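Long-range contacts in replication initiator A family protein (Staphylococcus aureus CA-347, PDB 4PT7), which probably binds the replication origin of staphylococcal multiresistance plasmids and assembles there to initiate plasmid replication: residues R15-P20 with Y40-D45; D45-S50 with I62-S67; L94-R99 with Y109-I114. One frame throughout, in Å; residues are numbered along the deposited sequence.

Contacts 1 and 2 are buried and use successive parts of helix 34-52, sharing Asp45. Contact 1 sets strand 16-20 against the helix. Contact 2 sets the loop 62-67 against the helix further along. Contact 3 is only partly buried. It pairs strands 95-98 and 107-110, and Tyr40 of contact 1 bonds to the backbone of Met111 there. The chemistry follows the place. Contact 1 has no direct hydrogen bond and relies on water and apolar packing. Contact 2 has two side-chain hydrogen bonds among its apolar groups. Contact 3 is held by three backbone bonds, with apolar side chains on both faces. All three also touch the second subunit.

Contact 1: R15-P20 with Y40-D45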
loop_
_atom_site.group_PDB
_atom_site.type_symbol
_atom_site.label_atom_id
_atom_site.label_comp_id
_atom_site.label_asym_id
_atom_site.label_seq_id
_atom_site.Cartn_x
_atom_site.Cartn_y
_atom_site.Cartn_z
ATOM N N ARG B 15 -6.041 -2.004 23.440
ATOM C CA ARG B 15 -6.278 -0.782 22.676
ATOM C C ARG B 15 -6.625 -1.226 21.257
ATOM O O ARG B 15 -5.930 -2.073 20.675
ATOM C CB ARG B 15 -5.031 0.111 22.699
ATOM C CG ARG B 15 -4.662 0.504 24.129
ATOM C CD ARG B 15 -3.661 1.630 24.201
ATOM N NE ARG B 15 -3.308 1.931 25.585
ATOM C CZ ARG B 15 -2.611 2.999 25.954
ATOM N NH1 ARG B 15 -2.201 3.861 25.036
ATOM N NH2 ARG B 15 -2.318 3.204 27.231
ATOM N N PHE B 16 -7.699 -0.677 20.702
ATOM C CA PHE B 16 -8.117 -1.089 19.370
ATOM C C PHE B 16 -8.632 0.039 18.488
ATOM O O PHE B 16 -8.794 1.179 18.924
ATOM C CB PHE B 16 -9.241 -2.154 19.443
ATOM C CG PHE B 16 -9.234 -3.002 20.698
ATOM C CD1 PHE B 16 -9.629 -2.463 21.916
ATOM C CD2 PHE B 16 -8.859 -4.349 20.655
ATOM C CE1 PHE B 16 -9.653 -3.245 23.082
ATOM C CE2 PHE B 16 -8.877 -5.142 21.816
ATOM C CZ PHE B 16 -9.277 -4.583 23.033
ATOM N N TYR B 17 -8.870 -0.306 17.229
ATOM C CA TYR B 17 -9.466 0.590 16.261
ATOM C C TYR B 17 -10.843 -0.038 16.165
ATOM O O TYR B 17 -10.965 -1.261 16.125
ATOM C CB TYR B 17 -8.745 0.516 14.916
ATOM C CG TYR B 17 -7.421 1.234 14.930
ATOM C CD1 TYR B 17 -6.260 0.590 14.509
ATOM C CD2 TYR B 17 -7.320 2.553 15.394
ATOM C CE1 TYR B 17 -5.025 1.240 14.550
ATOM C CE2 TYR B 17 -6.100 3.207 15.441
ATOM C CZ TYR B 17 -4.956 2.546 15.017
ATOM O OH TYR B 17 -3.747 3.193 15.049
ATOM N N GLN B 18 -11.873 0.799 16.157
ATOM C CA GLN B 18 -13.253 0.324 16.123
ATOM C C GLN B 18 -13.964 0.525 14.799
ATOM O O GLN B 18 -14.119 1.660 14.331
ATOM C CB GLN B 18 -14.071 1.021 17.228
ATOM C CG GLN B 18 -13.596 0.736 18.632
ATOM C CD GLN B 18 -14.289 1.605 19.679
ATOM O OE1 GLN B 18 -14.716 1.112 20.726
ATOM N NE2 GLN B 18 -14.395 2.905 19.404
ATOM N N ILE B 19 -14.438 -0.569 14.215
ATOM C CA ILE B 19 -15.162 -0.486 12.957
ATOM C C ILE B 19 -16.639 -0.736 13.220
ATOM O O ILE B 19 -17.003 -1.727 13.850
ATOM C CB ILE B 19 -14.667 -1.537 11.940
ATOM C CG1 ILE B 19 -13.159 -1.395 11.723
ATOM C CG2 ILE B 19 -15.396 -1.345 10.605
ATOM C CD1 ILE B 19 -12.558 -2.505 10.881
ATOM N N PRO B 20 -17.507 0.176 12.759
ATOM C CA PRO B 20 -18.951 0.022 12.955
ATOM C C PRO B 20 -19.441 -1.293 12.349
ATOM O O PRO B 20 -19.131 -1.605 11.196
ATOM C CB PRO B 20 -19.526 1.233 12.223
ATOM C CG PRO B 20 -18.478 2.269 12.426
ATOM C CD PRO B 20 -17.192 1.500 12.196
ATOM N N TYR B 40 -11.424 4.161 8.104
ATOM C CA TYR B 40 -12.476 4.877 8.817
ATOM C C TYR B 40 -12.243 4.726 10.319
ATOM O O TYR B 40 -12.299 5.706 11.067
ATOM C CB TYR B 40 -13.850 4.309 8.453
ATOM C CG TYR B 40 -14.996 4.962 9.198
ATOM C CD1 TYR B 40 -15.685 6.055 8.657
ATOM C CD2 TYR B 40 -15.368 4.512 10.471
ATOM C CE1 TYR B 40 -16.710 6.687 9.376
ATOM C CE2 TYR B 40 -16.388 5.130 11.189
ATOM C CZ TYR B 40 -17.048 6.217 10.639
ATOM O OH TYR B 40 -18.023 6.847 11.363
ATOM N N ALA B 41 -11.958 3.498 10.750
ATOM C CA ALA B 41 -11.742 3.231 12.167
ATOM C C ALA B 41 -10.515 3.959 12.708
ATOM O O ALA B 41 -10.510 4.416 13.847
ATOM C CB ALA B 41 -11.626 1.731 12.403
ATOM N N ILE B 42 -9.472 4.075 11.892
ATOM C CA ILE B 42 -8.269 4.769 12.321
ATOM C C ILE B 42 -8.543 6.266 12.444
ATOM O O ILE B 42 -8.115 6.899 13.410
ATOM C CB ILE B 42 -7.096 4.528 11.347
ATOM C CG1 ILE B 42 -6.731 3.040 11.348
ATOM C CG2 ILE B 42 -5.901 5.384 11.748
ATOM C CD1 ILE B 42 -5.517 2.688 10.511
ATOM N N LEU B 43 -9.261 6.838 11.482
ATOM C CA LEU B 43 -9.569 8.262 11.565
ATOM C C LEU B 43 -10.484 8.543 12.764
ATOM O O LEU B 43 -10.410 9.611 13.376
ATOM C CB LEU B 43 -10.219 8.758 10.274
ATOM C CG LEU B 43 -9.312 8.786 9.037
ATOM C CD1 LEU B 43 -10.105 9.250 7.819
ATOM C CD2 LEU B 43 -8.138 9.716 9.279
ATOM N N ARG B 44 -11.337 7.574 13.099
ATOM C CA ARG B 44 -12.260 7.709 14.222
ATOM C C ARG B 44 -11.459 7.874 15.506
ATOM O O ARG B 44 -11.768 8.720 16.346
ATOM C CB ARG B 44 -13.159 6.468 14.320
ATOM C CG ARG B 44 -14.044 6.442 15.548
ATOM C CD ARG B 44 -14.871 5.171 15.615
ATOM N NE ARG B 44 -16.264 5.538 15.798
ATOM C CZ ARG B 44 -16.826 5.794 16.970
ATOM N NH1 ARG B 44 -18.099 6.149 17.015
ATOM N NH2 ARG B 44 -16.137 5.645 18.091
ATOM N N ASP B 45 -10.424 7.055 15.642
ATOM C CA ASP B 45 -9.554 7.097 16.803
ATOM C C ASP B 45 -8.819 8.444 16.820
ATOM O O ASP B 45 -8.479 8.956 17.879
ATOM C CB ASP B 45 -8.547 5.948 16.729
ATOM C CG ASP B 45 -7.573 5.949 17.891
ATOM O OD1 ASP B 45 -7.965 5.544 19.005
ATOM O OD2 ASP B 45 -6.412 6.363 17.685
HETATM O O HOH W 1 -3.396 5.077 17.089
HETATM O O HOH W 2 -11.539 3.499 16.167
#
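Ala41 O is held by two bonds. Asp45 N donates one to Ala41 O within the helix, at 3.2 Å. A water donates the other to Ala41 O at 2.7 Å. That water also accepts from Gln18 N at 2.7 Å, so it bridges strand backbone to helix backbone. No direct hydrogen bond joins the two segments.

Tyr17 carries much of the packing. Its CG lies anti to the carbonyl carbon (chi1 -76°), which lays the ring against the helix. Ile42 CG1 sits over the centre of one face, 3.8 Å from the Tyr17 ring centroid, as a CH-pi contact. Asp45 CB comes to the ring edge, in plane, 3.8 Å from Tyr17 CD2. Tyr17 OH bonds a second water at 2.8 Å, and this water donates weakly to Asp45 OD2. The stronger partner of Asp45 OD2 is Lys21 of the second subunit.

The Ala41 methyl faces the strand tightly, with Ala41 CB 3.5 Å from Ile19 CG1 and close to Gln18 O. Pro20 CG leans obliquely on Tyr40 CE2.

Strand 16-20 also pairs in an antiparallel ladder with a strand of the second subunit, and Arg44 forms a salt bridge to Glu14 of the second subunit. Strand 16-20 of this intersubunit sheet is therefore seated on the helix by apolar groups and water, while the charged ends of Arg44 and Asp45 serve the interface.

Contact 2: D45-S50 with I62-S67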
loop_
_atom_site.group_PDB
_atom_site.type_symbol
_atom_site.label_atom_id
_atom_site.label_comp_id
_atom_site.label_asym_id
_atom_site.label_seq_id
_atom_site.Cartn_x
_atom_site.Cartn_y
_atom_site.Cartn_z
ATOM N N ASP B 45 -10.424 7.055 15.642
ATOM C CA ASP B 45 -9.554 7.097 16.803
ATOM C C ASP B 45 -8.819 8.444 16.820
ATOM O O ASP B 45 -8.479 8.956 17.879
ATOM C CB ASP B 45 -8.547 5.948 16.729
ATOM C CG ASP B 45 -7.573 5.949 17.891
ATOM O OD1 ASP B 45 -7.965 5.544 19.005
ATOM O OD2 ASP B 45 -6.412 6.363 17.685
ATOM N N ARG B 46 -8.574 9.019 15.645
ATOM C CA ARG B 46 -7.863 10.296 15.561
ATOM C C ARG B 46 -8.663 11.490 16.074
ATOM O O ARG B 46 -8.086 12.515 16.404
ATOM C CB ARG B 46 -7.415 10.567 14.119
ATOM C CG ARG B 46 -6.077 9.977 13.771
ATOM C CD ARG B 46 -4.938 10.905 14.121
ATOM N NE ARG B 46 -3.691 10.158 14.195
ATOM C CZ ARG B 46 -2.483 10.705 14.266
ATOM N NH1 ARG B 46 -2.338 12.027 14.270
ATOM N NH2 ARG B 46 -1.416 9.919 14.337
ATOM N N LEU B 47 -9.984 11.354 16.129
ATOM C CA LEU B 47 -10.855 12.423 16.613
ATOM C C LEU B 47 -10.376 12.950 17.958
ATOM O O LEU B 47 -10.563 14.127 18.272
ATOM C CB LEU B 47 -12.292 11.912 16.747
ATOM C CG LEU B 47 -12.999 11.567 15.433
ATOM C CD1 LEU B 47 -14.348 10.894 15.703
ATOM C CD2 LEU B 47 -13.175 12.834 14.635
ATOM N N ASN B 48 -9.762 12.073 18.747
ATOM C CA ASN B 48 -9.249 12.442 20.058
ATOM C C ASN B 48 -8.171 13.508 19.905
ATOM O O ASN B 48 -8.103 14.460 20.684
ATOM C CB ASN B 48 -8.651 11.215 20.753
ATOM C CG ASN B 48 -7.967 11.565 22.059
ATOM O OD1 ASN B 48 -6.889 11.041 22.370
ATOM N ND2 ASN B 48 -8.588 12.453 22.837
ATOM N N LEU B 49 -7.321 13.327 18.902
ATOM C CA LEU B 49 -6.249 14.268 18.636
ATOM C C LEU B 49 -6.777 15.568 18.041
ATOM O O LEU B 49 -6.242 16.636 18.327
ATOM C CB LEU B 49 -5.208 13.639 17.707
ATOM C CG LEU B 49 -4.478 12.427 18.295
ATOM C CD1 LEU B 49 -3.440 11.915 17.308
ATOM C CD2 LEU B 49 -3.818 12.821 19.613
ATOM N N SER B 50 -7.825 15.493 17.221
ATOM C CA SER B 50 -8.377 16.720 16.650
ATOM C C SER B 50 -8.817 17.648 17.766
ATOM O O SER B 50 -8.599 18.854 17.699
ATOM C CB SER B 50 -9.569 16.435 15.745
ATOM O OG SER B 50 -9.176 15.790 14.548
ATOM N N ILE B 62 -16.164 18.127 14.963
ATOM C CA ILE B 62 -14.746 17.780 14.946
ATOM C C ILE B 62 -14.279 17.497 13.518
ATOM O O ILE B 62 -14.921 16.742 12.785
ATOM C CB ILE B 62 -14.472 16.538 15.827
ATOM C CG1 ILE B 62 -15.075 16.748 17.223
ATOM C CG2 ILE B 62 -12.970 16.312 15.960
ATOM C CD1 ILE B 62 -15.112 15.490 18.086
ATOM N N TYR B 63 -13.150 18.085 13.131
ATOM C CA TYR B 63 -12.625 17.907 11.782
ATOM C C TYR B 63 -11.118 17.661 11.755
ATOM O O TYR B 63 -10.447 17.695 12.785
ATOM C CB TYR B 63 -12.974 19.138 10.931
ATOM C CG TYR B 63 -12.389 20.436 11.455
ATOM C CD1 TYR B 63 -11.056 20.773 11.216
ATOM C CD2 TYR B 63 -13.159 21.316 12.224
ATOM C CE1 TYR B 63 -10.503 21.945 11.725
ATOM C CE2 TYR B 63 -12.611 22.493 12.742
ATOM C CZ TYR B 63 -11.282 22.800 12.487
ATOM O OH TYR B 63 -10.727 23.955 13.002
ATOM N N PHE B 64 -10.599 17.395 10.560
ATOM C CA PHE B 64 -9.173 17.146 10.365
ATOM C C PHE B 64 -8.581 18.192 9.430
ATOM O O PHE B 64 -9.244 18.640 8.485
ATOM C CB PHE B 64 -8.936 15.764 9.752
ATOM C CG PHE B 64 -9.364 14.633 10.626
ATOM C CD1 PHE B 64 -10.373 13.764 10.216
ATOM C CD2 PHE B 64 -8.746 14.418 11.852
ATOM C CE1 PHE B 64 -10.759 12.693 11.024
ATOM C CE2 PHE B 64 -9.125 13.350 12.664
ATOM C CZ PHE B 64 -10.133 12.488 12.248
ATOM N N VAL B 65 -7.333 18.566 9.706
ATOM C CA VAL B 65 -6.610 19.542 8.902
ATOM C C VAL B 65 -5.269 18.914 8.547
ATOM O O VAL B 65 -4.241 19.585 8.537
ATOM C CB VAL B 65 -6.325 20.838 9.693
ATOM C CG1 VAL B 65 -5.930 21.943 8.738
ATOM C CG2 VAL B 65 -7.530 21.234 10.508
ATOM N N TYR B 66 -5.280 17.617 8.274
ATOM C CA TYR B 66 -4.050 16.909 7.945
ATOM C C TYR B 66 -3.704 17.004 6.457
ATOM O O TYR B 66 -4.587 16.957 5.592
ATOM C CB TYR B 66 -4.173 15.439 8.353
ATOM C CG TYR B 66 -4.147 15.178 9.849
ATOM C CD1 TYR B 66 -5.178 14.470 10.470
ATOM C CD2 TYR B 66 -3.063 15.570 10.628
ATOM C CE1 TYR B 66 -5.125 14.153 11.821
ATOM C CE2 TYR B 66 -3.000 15.255 11.991
ATOM C CZ TYR B 66 -4.036 14.544 12.576
ATOM O OH TYR B 66 -3.978 14.213 13.909
ATOM N N SER B 67 -2.418 17.146 6.163
ATOM C CA SER B 67 -1.977 17.215 4.772
ATOM C C SER B 67 -1.985 15.799 4.223
ATOM O O SER B 67 -2.075 14.831 4.986
ATOM C CB SER B 67 -0.560 17.796 4.673
ATOM O OG SER B 67 0.377 17.005 5.383
#
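Arg46 NH1 donates to Tyr66 OH at 2.8 Å, with an N-H...O angle of 153°. The hydroxyl lies at the edge of the guanidinium, in its plane. The Tyr66 ring is turned 75° from that plane, so the two groups meet tip to tip and do not stack. The Arg46 chain bends at chi2 to bring the NH1 end to the hydroxyl. Leu49 CD1 lies over one face of the guanidinium, toward its rim. Arg46 NH1 has a second partner, a salt bridge to Asp129 of the second subunit. The buried cation is thus probably balanced by a charge from across the interface.

Ser50 OG donates to Tyr63 O at 2.9 Å. The hydroxyl approaches from above the carbonyl plane, with a C=O...O angle of 137°. Ser50 OG also lies 3.1 Å from Phe64 CD2, oblique to the ring. Phe64 bonds through its backbone to Leu108 of strand 107-110, so this segment runs beside the hairpin. The arrangement is consistent with a winged helix-turn-helix domain, in which such a segment leads from the first long helix to the helix-turn-helix. Ser67 is the N-cap of helix 68-74, its OG weakly bonded to Lys70 N.

The helix is kinked here. Arg46 O accepts from Ser50 N at 3.1 Å and also, weakly, from Leu49 N. Asn48 N reaches Asp45 O only weakly.

Apolar groups fill in between these bonds. Arg46 CB packs 3.6 Å from Phe64 CE2. Leu47 CD2 comes between two residues, 3.7 Å from Ile62 CG2 and 3.9 Å from Phe64 CZ. Ile62 CG2 also touches Ser50 CB.

Contact 3: L94-R99 with Y109-I114; sequences LLIQKR and YLMKPI
Ile96 and Tyr109 form a hydrogen-bonded antiparallel pair. Ile96 N donates to Tyr109 O at 2.8 Å. Tyr109 N donates back to Ile96 O at 2.8 Å, nearly straight at 171°. Both bonds lie in the plane of the accepting carbonyl. A third bond, from Met111 N to Leu94 O at 2.9 Å, comes instead from above the carbonyl plane, where the regular pairing gives out.

Leu95 and Leu110 form the non-hydrogen-bonded pair, with their side chains on the opposite sheet face from Ile96 and Tyr109. Leu95 CG is anti to the backbone N (chi1 -178°), and its CD1 leans over Tyr109 O. Leu110 has an unusual first torsion, off the staggered positions at -136°. Its CD2 lies 3.1 Å from Leu94 O, which is tight. Leu110 also packs on Tyr40 and Leu43 of helix 34-52.

On the other face, Ile96 CB meets Tyr109 CB at 3.8 Å. Ile96 CG1 and Tyr109 CG both lie anti to their carbonyl carbons. The bend at chi2 brings Met111 SD to Ile96 CG1; that at chi3 turns only the terminal methyl. Lys98 runs extended at chi2 and chi3, which carries its CE obliquely to the Tyr109 ring, 4.1 Å from Tyr109 CE1; the bend at chi4 turns only NZ.

Beyond the strands, the Leu94 side chain crosses Pro113 at about a right angle, with Leu94 CD2 3.8 Å from Pro113 CA. Met111 O accepts from Tyr40 OH, and Lys112 forms a salt bridge to Glu10 of the second subunit.

One face of this two-stranded hairpin thus packs on the helical core. A hairpin so placed, just after helix 79-91, is consistent with the wing of a winged helix-turn-helix domain, as expected for this RepA family.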
loop_
_atom_site.group_PDB
_atom_site.type_symbol
_atom_site.label_atom_id
_atom_site.label_comp_id
_atom_site.label_asym_id
_atom_site.label_seq_id
_atom_site.Cartn_x
_atom_site.Cartn_y
_atom_site.Cartn_z
ATOM N N LEU B 94 -19.674 9.016 4.525
ATOM C CA LEU B 94 -18.919 8.811 5.762
ATOM C C LEU B 94 -17.811 9.842 5.922
ATOM O O LEU B 94 -17.166 9.916 6.976
ATOM C CB LEU B 94 -18.318 7.403 5.795
ATOM C CG LEU B 94 -19.357 6.282 5.749
ATOM C CD1 LEU B 94 -18.676 4.921 5.621
ATOM C CD2 LEU B 94 -20.207 6.357 7.023
ATOM N N LEU B 95 -17.603 10.650 4.887
ATOM C CA LEU B 95 -16.551 11.655 4.914
ATOM C C LEU B 95 -16.925 12.879 4.101
ATOM O O LEU B 95 -17.411 12.754 2.976
ATOM C CB LEU B 95 -15.255 11.061 4.349
ATOM C CG LEU B 95 -14.015 11.957 4.326
ATOM C CD1 LEU B 95 -13.558 12.202 5.748
ATOM C CD2 LEU B 95 -12.902 11.289 3.527
ATOM N N ILE B 96 -16.707 14.057 4.678
ATOM C CA ILE B 96 -16.983 15.315 3.994
ATOM C C ILE B 96 -15.632 15.975 3.757
ATOM O O ILE B 96 -14.802 16.052 4.666
ATOM C CB ILE B 96 -17.846 16.270 4.842
ATOM C CG1 ILE B 96 -19.226 15.659 5.092
ATOM C CG2 ILE B 96 -17.972 17.621 4.129
ATOM C CD1 ILE B 96 -19.992 15.326 3.834
ATOM N N GLN B 97 -15.419 16.458 2.539
ATOM C CA GLN B 97 -14.153 17.090 2.191
ATOM C C GLN B 97 -14.334 18.506 1.645
ATOM O O GLN B 97 -14.960 18.700 0.602
ATOM C CB GLN B 97 -13.422 16.218 1.161
ATOM C CG GLN B 97 -11.975 16.614 0.902
ATOM C CD GLN B 97 -11.237 15.618 0.014
ATOM O OE1 GLN B 97 -10.027 15.733 -0.188
ATOM N NE2 GLN B 97 -11.964 14.637 -0.519
ATOM N N LYS B 98 -13.794 19.491 2.359
ATOM C CA LYS B 98 -13.865 20.892 1.933
ATOM C C LYS B 98 -12.473 21.350 1.500
ATOM O O LYS B 98 -11.536 21.381 2.303
ATOM C CB LYS B 98 -14.371 21.791 3.069
ATOM C CG LYS B 98 -15.820 21.542 3.480
ATOM C CD LYS B 98 -16.309 22.578 4.484
ATOM C CE LYS B 98 -17.744 22.295 4.934
ATOM N NZ LYS B 98 -18.708 22.264 3.797
ATOM N N ARG B 99 -12.340 21.698 0.224
ATOM C CA ARG B 99 -11.058 22.144 -0.307
ATOM C C ARG B 99 -10.775 23.612 -0.017
ATOM O O ARG B 99 -11.691 24.438 0.041
ATOM C CB ARG B 99 -10.997 21.896 -1.815
ATOM C CG ARG B 99 -10.832 20.433 -2.190
ATOM C CD ARG B 99 -10.563 20.270 -3.679
ATOM N NE ARG B 99 -10.085 18.928 -4.004
ATOM C CZ ARG B 99 -10.808 17.821 -3.881
ATOM N NH1 ARG B 99 -12.059 17.885 -3.439
ATOM N NH2 ARG B 99 -10.282 16.644 -4.200
ATOM N N TYR B 109 -14.119 16.107 7.333
ATOM C CA TYR B 109 -15.064 15.867 8.417
ATOM C C TYR B 109 -15.471 14.405 8.369
ATOM O O TYR B 109 -16.106 13.965 7.403
ATOM C CB TYR B 109 -16.340 16.702 8.265
ATOM C CG TYR B 109 -16.224 18.144 8.684
ATOM C CD1 TYR B 109 -15.922 19.135 7.757
ATOM C CD2 TYR B 109 -16.446 18.522 10.011
ATOM C CE1 TYR B 109 -15.843 20.475 8.138
ATOM C CE2 TYR B 109 -16.370 19.854 10.401
ATOM C CZ TYR B 109 -16.070 20.825 9.461
ATOM O OH TYR B 109 -15.984 22.145 9.840
ATOM N N LEU B 110 -15.101 13.650 9.398
ATOM C CA LEU B 110 -15.489 12.248 9.455
ATOM C C LEU B 110 -16.953 12.303 9.889
ATOM O O LEU B 110 -17.324 13.172 10.681
ATOM C CB LEU B 110 -14.679 11.505 10.513
ATOM C CG LEU B 110 -14.123 10.126 10.153
ATOM C CD1 LEU B 110 -14.132 9.249 11.400
ATOM C CD2 LEU B 110 -14.937 9.486 9.059
ATOM N N MET B 111 -17.772 11.388 9.381
ATOM C CA MET B 111 -19.190 11.352 9.713
ATOM C C MET B 111 -19.609 10.004 10.299
ATOM O O MET B 111 -19.017 8.969 10.003
ATOM C CB MET B 111 -20.014 11.618 8.456
ATOM C CG MET B 111 -19.598 12.859 7.692
ATOM S SD MET B 111 -19.845 14.366 8.623
ATOM C CE MET B 111 -21.617 14.524 8.437
ATOM N N LYS B 112 -20.642 10.025 11.132
ATOM C CA LYS B 112 -21.166 8.808 11.740
ATOM C C LYS B 112 -22.007 8.081 10.700
ATOM O O LYS B 112 -22.619 8.706 9.838
ATOM C CB LYS B 112 -22.001 9.156 12.988
ATOM C CG LYS B 112 -21.121 9.685 14.129
ATOM C CD LYS B 112 -21.861 10.585 15.114
ATOM C CE LYS B 112 -22.871 9.840 15.955
ATOM N NZ LYS B 112 -23.533 10.774 16.918
ATOM N N PRO B 113 -22.016 6.741 10.745
ATOM C CA PRO B 113 -22.787 5.945 9.798
ATOM C C PRO B 113 -24.288 6.046 10.022
ATOM O O PRO B 113 -24.748 6.595 11.024
ATOM C CB PRO B 113 -22.270 4.538 10.039
ATOM C CG PRO B 113 -21.945 4.553 11.498
ATOM C CD PRO B 113 -21.227 5.870 11.630
ATOM N N ILE B 114 -25.035 5.515 9.064
ATOM C CA ILE B 114 -26.487 5.500 9.101
ATOM C C ILE B 114 -26.918 4.094 9.491
ATOM O O ILE B 114 -26.285 3.110 9.099
ATOM C CB ILE B 114 -27.083 5.829 7.707
ATOM C CG1 ILE B 114 -26.746 7.268 7.316
ATOM C CG2 ILE B 114 -28.591 5.623 7.716
ATOM C CD1 ILE B 114 -27.291 8.310 8.278
#